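Local coordinates for taurocyamine kinase (Schistosoma mansoni, PDB 4WO8), which catalyses the reversible, magnesium-dependent transfer of a phosphate group from ATP to taurocyamine, yielding the phosphagen N-phosphotaurocyamine and ADP, at residues S5-Q10 with D30-Y35; F470-P475 with G596-A601; E522-Y527 with H572-T577; F546-D551 with R568-N573. The protein carries 4 engineered substitutions. All coordinates share one frame; numbering follows the deposited sequence.

Contact 1 of 4, residues S5-Q10 with D30-Y35; sequences SLQNLQ and DIVKKY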
loop_
_atom_site.group_PDB
_atom_site.type_symbol
_atom_site.label_atom_id
_atom_site.label_comp_id
_atom_site.label_asym_id
_atom_site.label_seq_id
_atom_site.Cartn_x
_atom_site.Cartn_y
_atom_site.Cartn_z
ATOM N N SER A 5 -12.143 -4.381 35.262
ATOM C CA SER A 5 -10.764 -4.747 35.580
ATOM C C SER A 5 -9.913 -4.800 34.306
ATOM O O SER A 5 -10.406 -5.112 33.210
ATOM C CB SER A 5 -10.696 -6.098 36.319
ATOM O OG SER A 5 -11.132 -7.188 35.511
ATOM N N LEU A 6 -8.635 -4.480 34.463
ATOM C CA LEU A 6 -7.672 -4.584 33.379
ATOM C C LEU A 6 -7.761 -5.971 32.746
ATOM O O LEU A 6 -7.794 -6.110 31.506
ATOM C CB LEU A 6 -6.260 -4.312 33.901
ATOM C CG LEU A 6 -5.105 -4.341 32.900
ATOM C CD1 LEU A 6 -5.364 -3.364 31.731
ATOM C CD2 LEU A 6 -3.791 -4.033 33.631
ATOM N N GLN A 7 -7.843 -6.990 33.598
ATOM C CA GLN A 7 -7.932 -8.381 33.134
ATOM C C GLN A 7 -9.164 -8.629 32.244
ATOM O O GLN A 7 -9.081 -9.351 31.248
ATOM C CB GLN A 7 -7.927 -9.336 34.339
ATOM C CG GLN A 7 -8.209 -10.774 33.964
ATOM C CD GLN A 7 -7.074 -11.383 33.142
ATOM O OE1 GLN A 7 -7.316 -12.124 32.185
ATOM N NE2 GLN A 7 -5.829 -11.066 33.508
ATOM N N ASN A 8 -10.300 -8.023 32.579
ATOM C CA ASN A 8 -11.495 -8.168 31.735
ATOM C C ASN A 8 -11.309 -7.470 30.388
ATOM O O ASN A 8 -11.723 -7.975 29.348
ATOM C CB ASN A 8 -12.757 -7.609 32.428
ATOM C CG ASN A 8 -13.244 -8.497 33.594
ATOM O OD1 ASN A 8 -12.576 -9.451 33.981
ATOM N ND2 ASN A 8 -14.414 -8.175 34.147
ATOM N N LEU A 9 -10.709 -6.290 30.414
ATOM C CA LEU A 9 -10.499 -5.523 29.188
ATOM C C LEU A 9 -9.564 -6.304 28.261
ATOM O O LEU A 9 -9.809 -6.405 27.060
ATOM C CB LEU A 9 -9.941 -4.123 29.531
ATOM C CG LEU A 9 -10.881 -3.280 30.414
ATOM C CD1 LEU A 9 -10.276 -1.923 30.873
ATOM C CD2 LEU A 9 -12.206 -3.055 29.683
ATOM N N GLN A 10 -8.517 -6.902 28.830
ATOM C CA GLN A 10 -7.578 -7.667 28.027
ATOM C C GLN A 10 -8.298 -8.802 27.300
ATOM O O GLN A 10 -8.096 -9.010 26.098
ATOM C CB GLN A 10 -6.448 -8.231 28.884
ATOM C CG GLN A 10 -5.414 -9.010 28.069
ATOM C CD GLN A 10 -4.678 -10.050 28.898
ATOM O OE1 GLN A 10 -5.226 -10.581 29.863
ATOM N NE2 GLN A 10 -3.428 -10.341 28.529
ATOM N N ASP A 30 1.765 -10.676 31.026
ATOM C CA ASP A 30 2.807 -10.149 31.916
ATOM C C ASP A 30 2.560 -8.687 32.273
ATOM O O ASP A 30 2.810 -8.271 33.393
ATOM C CB ASP A 30 4.196 -10.281 31.285
ATOM C CG ASP A 30 4.679 -11.716 31.223
ATOM O OD1 ASP A 30 4.120 -12.566 31.952
ATOM O OD2 ASP A 30 5.624 -11.989 30.450
ATOM N N ILE A 31 2.093 -7.906 31.303
ATOM C CA ILE A 31 1.782 -6.504 31.539
ATOM C C ILE A 31 0.623 -6.399 32.531
ATOM O O ILE A 31 0.686 -5.642 33.515
ATOM C CB ILE A 31 1.439 -5.790 30.209
ATOM C CG1 ILE A 31 2.704 -5.625 29.345
ATOM C CG2 ILE A 31 0.767 -4.477 30.462
ATOM C CD1 ILE A 31 3.815 -4.838 30.034
ATOM N N VAL A 32 -0.437 -7.169 32.285
ATOM C CA VAL A 32 -1.593 -7.155 33.184
ATOM C C VAL A 32 -1.175 -7.546 34.592
ATOM O O VAL A 32 -1.460 -6.826 35.569
ATOM C CB VAL A 32 -2.714 -8.103 32.692
ATOM C CG1 VAL A 32 -3.821 -8.212 33.729
ATOM C CG2 VAL A 32 -3.261 -7.622 31.360
ATOM N N LYS A 33 -0.463 -8.662 34.712
ATOM C CA LYS A 33 -0.026 -9.099 36.041
ATOM C C LYS A 33 0.797 -8.012 36.727
ATOM O O LYS A 33 0.601 -7.731 37.911
ATOM C CB LYS A 33 0.783 -10.397 35.980
ATOM C CG LYS A 33 1.565 -10.636 37.287
ATOM C CD LYS A 33 2.006 -12.081 37.488
ATOM C CE LYS A 33 2.548 -12.291 38.915
ATOM N NZ LYS A 33 2.785 -13.727 39.269
ATOM N N LYS A 34 1.695 -7.377 35.972
ATOM C CA LYS A 34 2.533 -6.339 36.547
ATOM C C LYS A 34 1.740 -5.112 37.034
ATOM O O LYS A 34 1.935 -4.649 38.153
ATOM C CB LYS A 34 3.590 -5.893 35.549
ATOM C CG LYS A 34 4.603 -4.943 36.187
ATOM C CD LYS A 34 5.695 -4.549 35.201
ATOM C CE LYS A 34 6.826 -3.849 35.920
ATOM N NZ LYS A 34 8.005 -3.678 35.019
ATOM N N TYR A 35 0.817 -4.620 36.215
ATOM C CA TYR A 35 0.189 -3.330 36.473
ATOM C C TYR A 35 -1.237 -3.320 37.045
ATOM O O TYR A 35 -1.822 -2.252 37.248
ATOM C CB TYR A 35 0.204 -2.539 35.170
ATOM C CG TYR A 35 1.594 -2.111 34.755
ATOM C CD1 TYR A 35 2.439 -1.477 35.658
ATOM C CD2 TYR A 35 2.060 -2.345 33.472
ATOM C CE1 TYR A 35 3.703 -1.076 35.290
ATOM C CE2 TYR A 35 3.322 -1.943 33.090
ATOM C CZ TYR A 35 4.138 -1.307 34.004
ATOM O OH TYR A 35 5.393 -0.895 33.630
#

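Contact 2 of 4, residues F470-P475 with G596-A601; sequences FGDLDP and GGNLAA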
loop_
_atom_site.group_PDB
_atom_site.type_symbol
_atom_site.label_atom_id
_atom_site.label_comp_id
_atom_site.label_asym_id
_atom_site.label_seq_id
_atom_site.Cartn_x
_atom_site.Cartn_y
_atom_site.Cartn_z
ATOM N N PHE A 470 6.825 -37.974 -24.839
ATOM C CA PHE A 470 6.990 -38.175 -23.410
ATOM C C PHE A 470 5.697 -38.756 -22.868
ATOM O O PHE A 470 4.652 -38.643 -23.512
ATOM C CB PHE A 470 7.351 -36.859 -22.705
ATOM C CG PHE A 470 6.520 -35.681 -23.150
ATOM C CD1 PHE A 470 7.054 -34.719 -23.993
ATOM C CD2 PHE A 470 5.208 -35.538 -22.724
ATOM C CE1 PHE A 470 6.298 -33.626 -24.407
ATOM C CE2 PHE A 470 4.443 -34.457 -23.136
ATOM C CZ PHE A 470 4.989 -33.498 -23.981
ATOM N N GLY A 471 5.763 -39.386 -21.697
ATOM C CA GLY A 471 4.597 -39.997 -21.083
ATOM C C GLY A 471 4.535 -39.689 -19.594
ATOM O O GLY A 471 4.462 -38.528 -19.193
ATOM N N ASP A 472 4.562 -40.736 -18.774
ATOM C CA ASP A 472 4.622 -40.608 -17.320
ATOM C C ASP A 472 6.085 -40.713 -16.911
ATOM O O ASP A 472 6.715 -41.747 -17.125
ATOM C CB ASP A 472 3.771 -41.705 -16.649
ATOM C CG ASP A 472 3.501 -41.446 -15.164
ATOM O OD1 ASP A 472 4.371 -40.885 -14.461
ATOM O OD2 ASP A 472 2.405 -41.826 -14.695
ATOM N N LEU A 473 6.631 -39.649 -16.333
ATOM C CA LEU A 473 8.045 -39.630 -15.992
ATOM C C LEU A 473 8.310 -40.390 -14.687
ATOM O O LEU A 473 9.456 -40.647 -14.336
ATOM C CB LEU A 473 8.550 -38.190 -15.871
ATOM C CG LEU A 473 8.248 -37.173 -16.978
ATOM C CD1 LEU A 473 8.728 -35.789 -16.560
ATOM C CD2 LEU A 473 8.869 -37.560 -18.313
ATOM N N ASP A 474 7.247 -40.750 -13.975
ATOM C CA ASP A 474 7.388 -41.415 -12.682
ATOM C C ASP A 474 6.297 -42.465 -12.447
ATOM O O ASP A 474 5.409 -42.284 -11.606
ATOM C CB ASP A 474 7.373 -40.371 -11.564
ATOM C CG ASP A 474 7.486 -40.983 -10.182
ATOM O OD1 ASP A 474 8.152 -42.030 -10.039
ATOM O OD2 ASP A 474 6.899 -40.410 -9.242
ATOM N N PRO A 475 6.364 -43.578 -13.194
ATOM C CA PRO A 475 5.344 -44.622 -13.050
ATOM C C PRO A 475 5.472 -45.325 -11.702
ATOM O O PRO A 475 4.468 -45.757 -11.127
ATOM C CB PRO A 475 5.653 -45.594 -14.205
ATOM C CG PRO A 475 6.750 -44.949 -15.022
ATOM C CD PRO A 475 7.441 -43.979 -14.115
ATOM N N GLY A 596 1.146 -36.640 -9.315
ATOM C CA GLY A 596 1.913 -37.625 -10.047
ATOM C C GLY A 596 2.701 -36.994 -11.170
ATOM O O GLY A 596 2.768 -35.760 -11.283
ATOM N N GLY A 597 3.286 -37.843 -12.009
ATOM C CA GLY A 597 4.256 -37.388 -12.985
ATOM C C GLY A 597 3.899 -37.646 -14.434
ATOM O O GLY A 597 4.780 -37.705 -15.293
ATOM N N ASN A 598 2.613 -37.791 -14.716
ATOM C CA ASN A 598 2.178 -37.982 -16.096
ATOM C C ASN A 598 2.146 -36.673 -16.893
ATOM O O ASN A 598 1.086 -36.061 -17.056
ATOM C CB ASN A 598 0.799 -38.624 -16.135
ATOM C CG ASN A 598 0.496 -39.244 -17.480
ATOM O OD1 ASN A 598 1.008 -38.802 -18.504
ATOM N ND2 ASN A 598 -0.334 -40.280 -17.485
ATOM N N LEU A 599 3.299 -36.255 -17.409
ATOM C CA LEU A 599 3.363 -34.999 -18.140
ATOM C C LEU A 599 2.485 -35.040 -19.397
ATOM O O LEU A 599 1.863 -34.043 -19.768
ATOM C CB LEU A 599 4.811 -34.673 -18.495
ATOM C CG LEU A 599 5.023 -33.497 -19.454
ATOM C CD1 LEU A 599 4.632 -32.182 -18.823
ATOM C CD2 LEU A 599 6.458 -33.462 -19.932
ATOM N N ALA A 600 2.407 -36.203 -20.031
ATOM C CA ALA A 600 1.718 -36.322 -21.310
ATOM C C ALA A 600 0.234 -35.977 -21.187
ATOM O O ALA A 600 -0.312 -35.292 -22.051
ATOM C CB ALA A 600 1.889 -37.728 -21.878
ATOM N N ALA A 601 -0.406 -36.456 -20.116
ATOM C CA ALA A 601 -1.821 -36.194 -19.875
ATOM C C ALA A 601 -2.046 -34.735 -19.453
ATOM O O ALA A 601 -3.022 -34.123 -19.852
ATOM C CB ALA A 601 -2.382 -37.169 -18.803
#

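Contact 3 of 4, residues E522-Y527 with H572-T577; sequences EHAGTY and HNNSKT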
loop_
_atom_site.group_PDB
_atom_site.type_symbol
_atom_site.label_atom_id
_atom_site.label_comp_id
_atom_site.label_asym_id
_atom_site.label_seq_id
_atom_site.Cartn_x
_atom_site.Cartn_y
_atom_site.Cartn_z
ATOM N N GLU A 522 -13.647 -32.894 -20.209
ATOM C CA GLU A 522 -12.580 -32.831 -19.215
ATOM C C GLU A 522 -12.347 -31.405 -18.706
ATOM O O GLU A 522 -11.771 -31.198 -17.641
ATOM C CB GLU A 522 -11.283 -33.365 -19.837
ATOM C CG GLU A 522 -10.286 -33.939 -18.865
ATOM C CD GLU A 522 -8.974 -34.328 -19.551
ATOM O OE1 GLU A 522 -8.796 -33.994 -20.754
ATOM O OE2 GLU A 522 -8.120 -34.957 -18.879
ATOM N N HIS A 523 -12.774 -30.427 -19.499
ATOM C CA HIS A 523 -12.488 -29.025 -19.238
ATOM C C HIS A 523 -13.672 -28.303 -18.624
ATOM O O HIS A 523 -13.577 -27.113 -18.306
ATOM C CB HIS A 523 -12.062 -28.337 -20.541
ATOM C CG HIS A 523 -10.763 -28.853 -21.073
ATOM N ND1 HIS A 523 -10.689 -29.769 -22.102
ATOM C CD2 HIS A 523 -9.490 -28.639 -20.667
ATOM C CE1 HIS A 523 -9.423 -30.076 -22.324
ATOM N NE2 HIS A 523 -8.676 -29.408 -21.462
ATOM N N ALA A 524 -14.788 -29.012 -18.469
ATOM C CA ALA A 524 -16.009 -28.386 -17.971
ATOM C C ALA A 524 -15.789 -28.025 -16.531
ATOM O O ALA A 524 -15.236 -28.805 -15.779
ATOM C CB ALA A 524 -17.216 -29.304 -18.125
ATOM N N GLY A 525 -16.203 -26.827 -16.151
ATOM C CA GLY A 525 -15.886 -26.330 -14.832
ATOM C C GLY A 525 -16.788 -25.192 -14.437
ATOM O O GLY A 525 -17.881 -25.012 -14.984
ATOM N N THR A 526 -16.312 -24.404 -13.491
ATOM C CA THR A 526 -17.087 -23.299 -12.971
ATOM C C THR A 526 -16.249 -22.033 -13.030
ATOM O O THR A 526 -15.060 -22.054 -12.702
ATOM C CB THR A 526 -17.537 -23.587 -11.520
ATOM O OG1 THR A 526 -18.301 -24.800 -11.505
ATOM C CG2 THR A 526 -18.377 -22.436 -10.953
ATOM N N TYR A 527 -16.857 -20.938 -13.470
ATOM C CA TYR A 527 -16.197 -19.644 -13.422
ATOM C C TYR A 527 -16.533 -18.880 -12.133
ATOM O O TYR A 527 -17.701 -18.621 -11.849
ATOM C CB TYR A 527 -16.579 -18.790 -14.627
ATOM C CG TYR A 527 -15.865 -17.467 -14.620
ATOM C CD1 TYR A 527 -14.475 -17.404 -14.690
ATOM C CD2 TYR A 527 -16.576 -16.274 -14.496
ATOM C CE1 TYR A 527 -13.812 -16.185 -14.668
ATOM C CE2 TYR A 527 -15.929 -15.051 -14.484
ATOM C CZ TYR A 527 -14.548 -15.005 -14.569
ATOM O OH TYR A 527 -13.911 -13.771 -14.536
ATOM N N HIS A 572 -11.901 -23.267 -12.871
ATOM C CA HIS A 572 -11.275 -24.576 -12.856
ATOM C C HIS A 572 -12.310 -25.626 -13.203
ATOM O O HIS A 572 -13.504 -25.440 -12.990
ATOM C CB HIS A 572 -10.588 -24.878 -11.510
ATOM C CG HIS A 572 -11.499 -24.875 -10.320
ATOM N ND1 HIS A 572 -12.487 -25.818 -10.127
ATOM C CD2 HIS A 572 -11.536 -24.066 -9.233
ATOM C CE1 HIS A 572 -13.113 -25.568 -8.990
ATOM N NE2 HIS A 572 -12.552 -24.514 -8.426
ATOM N N ASN A 573 -11.857 -26.711 -13.802
ATOM C CA ASN A 573 -12.777 -27.784 -14.075
ATOM C C ASN A 573 -13.127 -28.461 -12.747
ATOM O O ASN A 573 -12.573 -28.124 -11.684
ATOM C CB ASN A 573 -12.194 -28.762 -15.098
ATOM C CG ASN A 573 -10.937 -29.452 -14.617
ATOM O OD1 ASN A 573 -10.403 -29.151 -13.540
ATOM N ND2 ASN A 573 -10.437 -30.379 -15.435
ATOM N N ASN A 574 -14.081 -29.374 -12.802
ATOM C CA ASN A 574 -14.564 -30.029 -11.600
ATOM C C ASN A 574 -13.455 -30.788 -10.863
ATOM O O ASN A 574 -13.405 -30.755 -9.638
ATOM C CB ASN A 574 -15.723 -30.951 -11.971
ATOM C CG ASN A 574 -16.641 -30.333 -13.045
ATOM O OD1 ASN A 574 -16.825 -30.899 -14.125
ATOM N ND2 ASN A 574 -17.223 -29.174 -12.735
ATOM N N SER A 575 -12.539 -31.407 -11.610
ATOM C CA SER A 575 -11.412 -32.165 -11.033
ATOM C C SER A 575 -10.265 -31.346 -10.444
ATOM O O SER A 575 -9.353 -31.902 -9.804
ATOM C CB SER A 575 -10.818 -33.090 -12.092
ATOM O OG SER A 575 -11.737 -34.105 -12.423
ATOM N N LYS A 576 -10.292 -30.038 -10.688
ATOM C CA LYS A 576 -9.210 -29.138 -10.305
ATOM C C LYS A 576 -7.898 -29.577 -10.955
ATOM O O LYS A 576 -6.820 -29.510 -10.354
ATOM C CB LYS A 576 -9.098 -29.052 -8.778
ATOM C CG LYS A 576 -10.435 -28.669 -8.134
ATOM C CD LYS A 576 -10.403 -28.655 -6.613
ATOM C CE LYS A 576 -11.814 -28.465 -6.049
ATOM N NZ LYS A 576 -11.804 -28.059 -4.624
ATOM N N THR A 577 -7.988 -30.013 -12.207
ATOM C CA THR A 577 -6.789 -30.365 -12.945
ATOM C C THR A 577 -6.596 -29.445 -14.150
ATOM O O THR A 577 -5.662 -29.615 -14.919
ATOM C CB THR A 577 -6.833 -31.828 -13.410
ATOM O OG1 THR A 577 -7.991 -32.026 -14.228
ATOM C CG2 THR A 577 -6.884 -32.774 -12.195
HETATM O O HOH W 1 -8.917 -34.332 -15.777
HETATM O O HOH W 2 -16.803 -26.901 -11.478
#

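Contact 4 of 4, residues F546-D551 with R568-N573; sequences FLFKND and RGIFHN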
loop_
_atom_site.group_PDB
_atom_site.type_symbol
_atom_site.label_atom_id
_atom_site.label_comp_id
_atom_site.label_asym_id
_atom_site.label_seq_id
_atom_site.Cartn_x
_atom_site.Cartn_y
_atom_site.Cartn_z
ATOM N N PHE A 546 -5.585 -21.598 -5.090
ATOM C CA PHE A 546 -5.934 -21.194 -6.442
ATOM C C PHE A 546 -6.092 -19.689 -6.539
ATOM O O PHE A 546 -5.757 -19.102 -7.571
ATOM C CB PHE A 546 -7.216 -21.873 -6.908
ATOM C CG PHE A 546 -7.035 -23.314 -7.276
ATOM C CD1 PHE A 546 -5.767 -23.870 -7.347
ATOM C CD2 PHE A 546 -8.135 -24.115 -7.542
ATOM C CE1 PHE A 546 -5.600 -25.199 -7.686
ATOM C CE2 PHE A 546 -7.978 -25.439 -7.875
ATOM C CZ PHE A 546 -6.706 -25.982 -7.956
ATOM N N LEU A 547 -6.587 -19.075 -5.465
ATOM C CA LEU A 547 -6.899 -17.647 -5.462
ATOM C C LEU A 547 -5.658 -16.786 -5.683
ATOM O O LEU A 547 -4.578 -17.122 -5.207
ATOM C CB LEU A 547 -7.577 -17.254 -4.145
ATOM C CG LEU A 547 -8.203 -15.861 -4.064
ATOM C CD1 LEU A 547 -9.707 -15.937 -4.335
ATOM C CD2 LEU A 547 -7.916 -15.202 -2.713
ATOM N N PHE A 548 -5.808 -15.692 -6.428
ATOM C CA PHE A 548 -4.762 -14.679 -6.457
ATOM C C PHE A 548 -5.255 -13.400 -5.777
ATOM O O PHE A 548 -6.449 -13.084 -5.793
ATOM C CB PHE A 548 -4.257 -14.400 -7.894
ATOM C CG PHE A 548 -5.299 -13.853 -8.859
ATOM C CD1 PHE A 548 -6.002 -14.705 -9.706
ATOM C CD2 PHE A 548 -5.517 -12.488 -8.971
ATOM C CE1 PHE A 548 -6.940 -14.213 -10.619
ATOM C CE2 PHE A 548 -6.444 -11.982 -9.887
ATOM C CZ PHE A 548 -7.163 -12.852 -10.708
ATOM N N LYS A 549 -4.314 -12.693 -5.157
ATOM C CA LYS A 549 -4.607 -11.523 -4.345
ATOM C C LYS A 549 -3.871 -10.299 -4.905
ATOM O O LYS A 549 -2.929 -10.431 -5.685
ATOM C CB LYS A 549 -4.198 -11.776 -2.893
ATOM C CG LYS A 549 -3.209 -12.925 -2.737
ATOM C CD LYS A 549 -3.197 -13.519 -1.321
ATOM C CE LYS A 549 -2.346 -14.793 -1.266
ATOM N NZ LYS A 549 -2.161 -15.316 0.122
ATOM N N ASN A 550 -4.306 -9.110 -4.508
ATOM C CA ASN A 550 -3.658 -7.885 -4.955
ATOM C C ASN A 550 -2.503 -7.511 -4.029
ATOM O O ASN A 550 -2.527 -6.458 -3.400
ATOM C CB ASN A 550 -4.684 -6.744 -5.053
ATOM C CG ASN A 550 -5.482 -6.541 -3.759
ATOM O OD1 ASN A 550 -5.560 -7.433 -2.911
ATOM N ND2 ASN A 550 -6.085 -5.361 -3.614
ATOM N N ASP A 551 -1.485 -8.376 -3.966
ATOM C CA ASP A 551 -0.435 -8.269 -2.939
ATOM C C ASP A 551 1.013 -8.298 -3.449
ATOM O O ASP A 551 1.954 -8.262 -2.660
ATOM C CB ASP A 551 -0.605 -9.390 -1.906
ATOM C CG ASP A 551 -0.302 -10.774 -2.476
ATOM O OD1 ASP A 551 -0.355 -10.952 -3.718
ATOM O OD2 ASP A 551 -0.027 -11.700 -1.677
ATOM N N ARG A 568 -11.596 -9.637 -12.801
ATOM C CA ARG A 568 -10.721 -10.741 -12.401
ATOM C C ARG A 568 -11.554 -11.958 -12.009
ATOM O O ARG A 568 -12.657 -11.825 -11.483
ATOM C CB ARG A 568 -9.811 -10.342 -11.233
ATOM C CG ARG A 568 -8.597 -9.496 -11.590
ATOM C CD ARG A 568 -8.999 -8.083 -11.940
ATOM N NE ARG A 568 -7.890 -7.149 -11.812
ATOM C CZ ARG A 568 -8.040 -5.837 -11.643
ATOM N NH1 ARG A 568 -9.266 -5.309 -11.558
ATOM N NH2 ARG A 568 -6.967 -5.052 -11.551
ATOM N N GLY A 569 -11.020 -13.147 -12.249
ATOM C CA GLY A 569 -11.776 -14.351 -11.985
ATOM C C GLY A 569 -10.919 -15.592 -12.051
ATOM O O GLY A 569 -9.790 -15.563 -12.543
ATOM N N ILE A 570 -11.471 -16.687 -11.545
ATOM C CA ILE A 570 -10.804 -17.969 -11.555
ATOM C C ILE A 570 -11.745 -18.990 -12.157
ATOM O O ILE A 570 -12.939 -19.019 -11.847
ATOM C CB ILE A 570 -10.383 -18.403 -10.125
ATOM C CG1 ILE A 570 -9.497 -17.319 -9.511
ATOM C CG2 ILE A 570 -9.664 -19.760 -10.146
ATOM C CD1 ILE A 570 -8.431 -17.837 -8.587
ATOM N N PHE A 571 -11.210 -19.819 -13.039
ATOM C CA PHE A 571 -11.963 -20.943 -13.564
ATOM C C PHE A 571 -11.194 -22.219 -13.253
ATOM O O PHE A 571 -9.973 -22.253 -13.333
ATOM C CB PHE A 571 -12.187 -20.799 -15.073
ATOM C CG PHE A 571 -12.872 -21.988 -15.709
ATOM C CD1 PHE A 571 -14.259 -22.056 -15.777
ATOM C CD2 PHE A 571 -12.127 -23.034 -16.240
ATOM C CE1 PHE A 571 -14.896 -23.148 -16.379
ATOM C CE2 PHE A 571 -12.752 -24.128 -16.836
ATOM C CZ PHE A 571 -14.138 -24.176 -16.916
ATOM N N HIS A 572 -11.901 -23.267 -12.871
ATOM C CA HIS A 572 -11.275 -24.576 -12.856
ATOM C C HIS A 572 -12.310 -25.626 -13.203
ATOM O O HIS A 572 -13.504 -25.440 -12.990
ATOM C CB HIS A 572 -10.588 -24.878 -11.510
ATOM C CG HIS A 572 -11.499 -24.875 -10.320
ATOM N ND1 HIS A 572 -12.487 -25.818 -10.127
ATOM C CD2 HIS A 572 -11.536 -24.066 -9.233
ATOM C CE1 HIS A 572 -13.113 -25.568 -8.990
ATOM N NE2 HIS A 572 -12.552 -24.514 -8.426
ATOM N N ASN A 573 -11.857 -26.711 -13.802
ATOM C CA ASN A 573 -12.777 -27.784 -14.075
ATOM C C ASN A 573 -13.127 -28.461 -12.747
ATOM O O ASN A 573 -12.573 -28.124 -11.684
ATOM C CB ASN A 573 -12.194 -28.762 -15.098
ATOM C CG ASN A 573 -10.937 -29.452 -14.617
ATOM O OD1 ASN A 573 -10.403 -29.151 -13.540
ATOM N ND2 ASN A 573 -10.437 -30.379 -15.435
#

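Contact 1 of 4, residues S5-Q10 with D30-Y35
Gln-10 NE2 is gripped by two acceptors at the start of the second helix, Asp-29 OD1 in its first residue and Leu-27 O in the loop before it, and this pins the amide beside Val-32. No hydrogen bond links 5-10 to 30-35 themselves; Val-32 is the hub instead. Its CG2 branch meets the amide carbon of Gln-10, CD to CG2 at 3.7 Å, with the long side chain crossing the valine at a slant. The other branch, CG1, faces Gln-7, whose NE2 comes to 3.5 Å of it. That approach needs a bend in the chain of Gln-7: chi2 of 68° folds the amide back toward the neighbouring helix. Leu-6 slides alongside Val-32 in the opposite sense, its CD2 3.8 Å from Val-32 CA and its CG 4.1 Å from Val-32 CG2. The two short helical pieces run nearly antiparallel, at 165°, with axes 10.2 Å apart. Ser-5 starts the first helix as N-cap, OG accepting from Asn-8 N at 3.2 Å. Leu-6 also rests on Val-50 of helix 46-55, joining three helices of the N-terminal domain. Dispersion thus does the packing between the helices, while the polar hold comes from Gln-10 bonding to the entrance of helix 29-35.

Contact 2 of 4, residues F470-P475 with G596-A601
The carboxylate of Asp-472 lies stacked on the side-chain amide of Asn-598, the two planes only 27° apart, where the loop 470-475 passes the start of helix 599-614. The chains come very close here, Asp-472 CA to Asn-598 CA measuring 3.8 Å. Each of the two side chains also holds a nearby backbone N-H: Asp-472 OD1 that of Asp-474, closing an Asx turn, and Asn-598 OD1 that of Ala-601, as N-cap of the helix. Two backbone bonds then tie the segments. Leu-473 N gives to Gly-597 O at 2.9 Å, and Ala-600 N, in the first turn of the helix, gives to Gly-471 O at 3.2 Å; each donor sits well above the plane of the carbonyl it meets. At the Phe-470 end the contact is apolar. Leu-599 CD2 lies over one face of the Phe-470 ring, 3.9 Å from the centroid and 17° off the normal, a CH-pi contact, while Ala-600 CA meets the ring edge in plane. Tyr-603 packs edge-to-face with the same ring, and helix 695-712 touches Phe-470, Leu-473 and Leu-599. Gly-596 O is hydrogen-bonded to Thr-483 OG1, a residue predicted to bind ATP. With Gly-471 O taking the N-H of Ala-600 and Asn-598 OD1 that of Ala-601, the first turn of helix 599-614 has its N-H groups satisfied in part by the passing loop and in part by its own N-cap.

Contact 3 of 4, residues E522-Y527 with H572-T577
Among the side-chain bonds, the straightest runs from Asn-573 ND2 to Glu-522 O, 2.7 Å long with 170° at the hydrogen and the acceptor in the amide plane. CG of Asn-573 is wedged between its backbone N and carbonyl carbon (chi1 63°), which turns the amide back over its own turn: ND2 also gives to Thr-577 OG1 and OD1 accepts Thr-577 N on a lone pair, so the group is fixed at both ends. Asn-573 O takes two donors from opposite faces of its carbonyl plane, His-572 ND1 and Lys-576 N. Backbone to backbone, Thr-526 N gives to His-572 O at 3.0 Å, answered by a weak bond from His-572 N to Thr-526 O, and Asn-574 N gives to Ala-524 O at 3.2 Å. Between them Gly-525 CA comes to 3.5 Å of Asn-573 CA. Through water, one molecule joins Glu-522 OE2 to Thr-577 OG1, while another sits 2.6 Å from Thr-526 OG1 and is held weakly by Asn-574 ND2. Antiparallel pairing of this kind, beside a type I turn from Asn-573 to Lys-576, marks an outer strand joining a beta hairpin, here at the edge of the eight-stranded sheet of the phosphagen kinase catalytic domain.

Contact 4 of 4, residues F546-D551 with R568-N573
This is a buried, apolar packing of the loop 546-551 against one face of strand 569-573, with no hydrogen bond between the two segments. Ile-570 is its centre: CD1 presses on the loop backbone, 3.5 Å from Leu-547 CA and only 3.1 Å from Phe-546 O, a tight, perhaps strained, approach. Its chi2 of -147° departs from a staggered value, consistent with that strain. Phe-548 slides past this isoleucine in the opposite direction, Phe-548 CD1 to Ile-570 CD1 measuring 4.1 Å. The first torsion of Phe-548, 62°, swings the ring up beside the strand, where it meets Arg-568 edge-on: Phe-548 CZ lies 3.7 Å from Arg-568 CB, and Arg-568 CG is in the ring plane. Only the aliphatic root of the arginine takes part, since its guanidinium runs off to the carbonyls of Arg-562 and Gly-560. Another carbonyl, Gly-569 O, approaches the same ring at its edge, 3.7 Å from Phe-548 CE1. At the far end the rings of Phe-546 and His-572 meet obliquely, planes at 55°, the closest pair being Phe-546 CD2 and His-572 CD2 at 3.8 Å. Leu-541 of helix 535-543 touches both of these rings, Leu-547 rests on Val-542 of the same helix, and Leu-579 and Trp-581 of the adjoining strand 578-582 pack on Ile-570.

In the fold
Contact 1 stands apart, in the N-terminal domain of the first repeat, about 43 Å or more between centres from the others, which all belong to the second repeat. Contacts 3 and 4 share His-572 and Asn-573 and use strand 569-573 in different ways: contact 3 pairs it in-plane with its outer neighbour through backbone and amide bonds, partly open to water, whereas contact 4 buries one face under a loop by hydrophobic packing. Contact 2, about 20 Å from contact 3 between centres, is a partly buried loop-to-helix junction. Contacts 1 and 4 are buried and lack cross-segment hydrogen bonds; contacts 2 and 3 include backbone hydrogen bonds between their segments, contact 2 adding apolar packing.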